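Local coordinates for protein Two-component system sensor histidine kinase (Bacteroides thetaiotaomicron, PDB 3OTT) that probably senses saccharides through its extracellular beta-propeller and beta-sandwich part and passes the signal to a histidine kinase that regulates transcription, at residues B[73-78]-B[84-89]. Residues are numbered along the deposited sequence; the frame is centred on the assembly and turned at random.
Sequences NTYLYM and ILVYNY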
ATOM      1  N   ASN B  73      -3.584   8.353  17.993  1.00 17.85           N
ATOM      2  CA  ASN B  73      -2.205   7.941  18.266  1.00 18.92           C
ATOM      3  C   ASN B  73      -1.714   8.570  19.591  1.00 19.33           C
ATOM      4  O   ASN B  73      -0.520   8.857  19.753  1.00 19.67           O
ATOM      5  CB  ASN B  73      -1.314   8.422  17.118  1.00 19.59           C
ATOM      6  CG  ASN B  73      -0.015   7.617  16.981  1.00 22.44           C
ATOM      7  OD1 ASN B  73       0.104   6.470  17.423  1.00 24.17           O
ATOM      8  ND2 ASN B  73       0.975   8.238  16.354  1.00 25.06           N
ATOM      9  N   THR B  74      -2.640   8.875  20.506  1.00 17.63           N
ATOM     10  CA  THR B  74      -2.227   9.447  21.757  1.00 16.47           C
ATOM     11  C   THR B  74      -3.133   9.147  22.936  1.00 17.01           C
ATOM     12  O   THR B  74      -2.695   9.320  24.071  1.00 17.35           O
ATOM     13  CB  THR B  74      -1.912  10.972  21.673  1.00 17.20           C
ATOM     14  OG1 THR B  74      -1.252  11.371  22.875  1.00 18.62           O
ATOM     15  CG2 THR B  74      -3.174  11.845  21.504  1.00 13.01           C
ATOM     16  N   TYR B  75      -4.385   8.728  22.704  1.00 16.81           N
ATOM     17  CA  TYR B  75      -5.303   8.454  23.850  1.00 16.82           C
ATOM     18  C   TYR B  75      -5.687   6.988  23.986  1.00 17.08           C
ATOM     19  O   TYR B  75      -5.789   6.259  23.012  1.00 19.96           O
ATOM     20  CB  TYR B  75      -6.613   9.270  23.777  1.00 16.64           C
ATOM     21  CG  TYR B  75      -6.448  10.759  23.553  1.00 16.69           C
ATOM     22  CD1 TYR B  75      -6.040  11.620  24.599  1.00 17.12           C
ATOM     23  CD2 TYR B  75      -6.719  11.323  22.311  1.00 17.65           C
ATOM     24  CE1 TYR B  75      -5.861  12.989  24.371  1.00 15.60           C
ATOM     25  CE2 TYR B  75      -6.525  12.700  22.070  1.00 16.51           C
ATOM     26  CZ  TYR B  75      -6.109  13.510  23.093  1.00 17.03           C
ATOM     27  OH  TYR B  75      -5.992  14.857  22.795  1.00 20.81           O
ATOM     28  N   LEU B  76      -5.924   6.553  25.191  1.00 16.51           N
ATOM     29  CA  LEU B  76      -6.603   5.286  25.410  1.00 17.85           C
ATOM     30  C   LEU B  76      -7.991   5.674  25.888  1.00 16.80           C
ATOM     31  O   LEU B  76      -8.085   6.323  26.947  1.00 17.93           O
ATOM     32  CB  LEU B  76      -5.891   4.426  26.480  1.00 16.85           C
ATOM     33  CG  LEU B  76      -4.678   3.553  26.127  1.00 21.46           C
ATOM     34  CD1 LEU B  76      -3.857   4.057  24.975  1.00 20.23           C
ATOM     35  CD2 LEU B  76      -3.772   3.392  27.331  1.00 23.59           C
ATOM     36  N   TYR B  77      -9.012   5.402  25.067  1.00 15.18           N
ATOM     37  CA  TYR B  77     -10.421   5.532  25.442  1.00 16.18           C
ATOM     38  C   TYR B  77     -10.820   4.189  26.019  1.00 15.55           C
ATOM     39  O   TYR B  77     -10.721   3.154  25.347  1.00 16.12           O
ATOM     40  CB  TYR B  77     -11.336   5.856  24.197  1.00 16.10           C
ATOM     41  CG  TYR B  77     -11.411   7.321  23.811  1.00 15.59           C
ATOM     42  CD1 TYR B  77     -10.260   8.122  23.803  1.00 17.56           C
ATOM     43  CD2 TYR B  77     -12.620   7.894  23.431  1.00 14.76           C
ATOM     44  CE1 TYR B  77     -10.322   9.496  23.472  1.00 18.82           C
ATOM     45  CE2 TYR B  77     -12.724   9.235  23.055  1.00 17.72           C
ATOM     46  CZ  TYR B  77     -11.570  10.050  23.091  1.00 23.60           C
ATOM     47  OH  TYR B  77     -11.667  11.399  22.744  1.00 23.58           O
ATOM     48  N   MET B  78     -11.302   4.191  27.243  1.00 16.16           N
ATOM     49  CA  MET B  78     -11.583   2.948  27.953  1.00 16.45           C
ATOM     50  C   MET B  78     -12.994   2.963  28.539  1.00 15.78           C
ATOM     51  O   MET B  78     -13.383   3.946  29.183  1.00 15.88           O
ATOM     52  CB  MET B  78     -10.550   2.793  29.082  1.00 16.51           C
ATOM     53  CG  MET B  78      -9.081   2.778  28.535  1.00 18.32           C
ATOM     54  SD  MET B  78      -7.994   2.694  29.948  1.00 24.10           S
ATOM     55  CE  MET B  78      -7.997   4.390  30.568  1.00 18.77           C
ATOM     56  N   ILE B  84     -16.610   6.696  29.969  1.00 18.99           N
ATOM     57  CA  ILE B  84     -15.398   6.558  29.231  1.00 18.80           C
ATOM     58  C   ILE B  84     -14.330   7.321  29.924  1.00 18.82           C
ATOM     59  O   ILE B  84     -14.455   8.491  30.167  1.00 19.48           O
ATOM     60  CB  ILE B  84     -15.549   7.048  27.796  1.00 20.01           C
ATOM     61  CG1 ILE B  84     -16.484   6.098  27.053  1.00 16.07           C
ATOM     62  CG2 ILE B  84     -14.167   7.185  27.126  1.00 18.84           C
ATOM     63  CD1 ILE B  84     -16.590   6.349  25.613  1.00 23.37           C
ATOM     64  N   LEU B  85     -13.267   6.618  30.241  1.00 17.23           N
ATOM     65  CA  LEU B  85     -12.130   7.193  30.869  1.00 16.96           C
ATOM     66  C   LEU B  85     -11.096   7.409  29.770  1.00 16.91           C
ATOM     67  O   LEU B  85     -10.791   6.484  29.004  1.00 18.20           O
ATOM     68  CB  LEU B  85     -11.659   6.186  31.895  1.00 16.55           C
ATOM     69  CG  LEU B  85     -10.603   6.628  32.880  1.00 21.45           C
ATOM     70  CD1 LEU B  85     -11.073   7.858  33.741  1.00 17.03           C
ATOM     71  CD2 LEU B  85     -10.247   5.360  33.717  1.00 17.75           C
ATOM     72  N   VAL B  86     -10.629   8.644  29.617  1.00 16.18           N
ATOM     73  CA  VAL B  86      -9.689   8.973  28.584  1.00 15.57           C
ATOM     74  C   VAL B  86      -8.247   9.208  29.116  1.00 16.53           C
ATOM     75  O   VAL B  86      -7.991  10.143  29.902  1.00 19.42           O
ATOM     76  CB  VAL B  86     -10.184  10.159  27.765  1.00 14.99           C
ATOM     77  CG1 VAL B  86      -9.137  10.591  26.760  1.00 13.93           C
ATOM     78  CG2 VAL B  86     -11.498   9.786  27.060  1.00 11.93           C
ATOM     79  N   TYR B  87      -7.298   8.409  28.648  1.00 15.28           N
ATOM     80  CA  TYR B  87      -5.957   8.515  29.169  1.00 14.96           C
ATOM     81  C   TYR B  87      -4.998   8.953  28.066  1.00 14.71           C
ATOM     82  O   TYR B  87      -4.884   8.308  27.013  1.00 13.31           O
ATOM     83  CB  TYR B  87      -5.528   7.173  29.830  1.00 13.92           C
ATOM     84  CG  TYR B  87      -4.102   7.152  30.349  1.00 13.33           C
ATOM     85  CD1 TYR B  87      -3.729   7.879  31.517  1.00 18.43           C
ATOM     86  CD2 TYR B  87      -3.139   6.413  29.714  1.00 15.26           C
ATOM     87  CE1 TYR B  87      -2.405   7.870  31.996  1.00 16.16           C
ATOM     88  CE2 TYR B  87      -1.801   6.359  30.198  1.00 16.92           C
ATOM     89  CZ  TYR B  87      -1.463   7.092  31.323  1.00 17.55           C
ATOM     90  OH  TYR B  87      -0.180   7.031  31.766  1.00 21.42           O
ATOM     91  N   ASN B  88      -4.339  10.078  28.279  1.00 14.79           N
ATOM     92  CA  ASN B  88      -3.296  10.505  27.325  1.00 14.94           C
ATOM     93  C   ASN B  88      -1.995   9.790  27.660  1.00 14.15           C
ATOM     94  O   ASN B  88      -1.350  10.135  28.601  1.00 14.53           O
ATOM     95  CB  ASN B  88      -3.141  12.045  27.305  1.00 15.18           C
ATOM     96  CG  ASN B  88      -2.122  12.532  26.270  1.00 16.01           C
ATOM     97  OD1 ASN B  88      -1.243  11.785  25.859  1.00 15.94           O
ATOM     98  ND2 ASN B  88      -2.239  13.809  25.853  1.00 16.02           N
ATOM     99  N   TYR B  89      -1.616   8.787  26.891  1.00 14.14           N
ATOM    100  CA  TYR B  89      -0.482   7.991  27.275  1.00 14.63           C
ATOM    101  C   TYR B  89       0.871   8.671  26.954  1.00 15.80           C
ATOM    102  O   TYR B  89       1.923   8.280  27.501  1.00 16.59           O
ATOM    103  CB  TYR B  89      -0.598   6.593  26.654  1.00 14.22           C
ATOM    104  CG  TYR B  89      -0.313   6.503  25.148  1.00 13.82           C
ATOM    105  CD1 TYR B  89       0.991   6.470  24.651  1.00 10.97           C
ATOM    106  CD2 TYR B  89      -1.364   6.459  24.232  1.00 12.12           C
ATOM    107  CE1 TYR B  89       1.242   6.340  23.270  1.00 14.77           C
ATOM    108  CE2 TYR B  89      -1.129   6.343  22.837  1.00 12.88           C
ATOM    109  CZ  TYR B  89       0.151   6.313  22.373  1.00 13.49           C
ATOM    110  OH  TYR B  89       0.335   6.195  21.030  1.00 17.86           O
TER
HETATM  111  O   HOH W   1      -0.232  14.238  23.348  1.00 15.10           O
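Four backbone hydrogen bonds pair L76 with Y87 and M78 with L85 in antiparallel register; the shortest, L76 N to Y87 O, spans 2.7 Å and lies in the carbonyl plane. Beyond them Y89 N donates to T74 O at 3.1 Å. On the face bearing Y75, Y77 and V86, the valine lies alongside Y77 and sets CG2 squarely over the ring in a CH-pi contact, 3.8 Å from the centroid. Its other methyl, V86 CG1, lies 3.9 Å from Y75 CD1. On the other face, with L76, M78, L85 and Y87, packing is apolar: M78, bent at chi3, brings CE to 3.8 Å from Y87 CB, while L76 CD2 meets the edge of the Y87 ring; L43 of the next sheet touches L76, M78 and Y87. Strands 75-79 and 84-88 are the two central strands of a four-stranded propeller blade, and a classic beta bulge at T74 and Y75 opposite I71 marks the start of the first. Swung between backbone N and carbonyl carbon (chi1 74°), the Y89 ring runs back alongside the T74 backbone and brings Y89 CD2 to 3.5 Å from L76 CD1. A serine in its place would probably leave L76 CD1 and the T74 backbone without their aromatic neighbour. Polar links gather at N88: T74 OG1 lies 3.0 Å from N88 OD1, a weak hydrogen bond at most, and OD1 accepts hydrogen bonds from R90 N and A91 N; a water also joins T74 OG1 to N88 ND2.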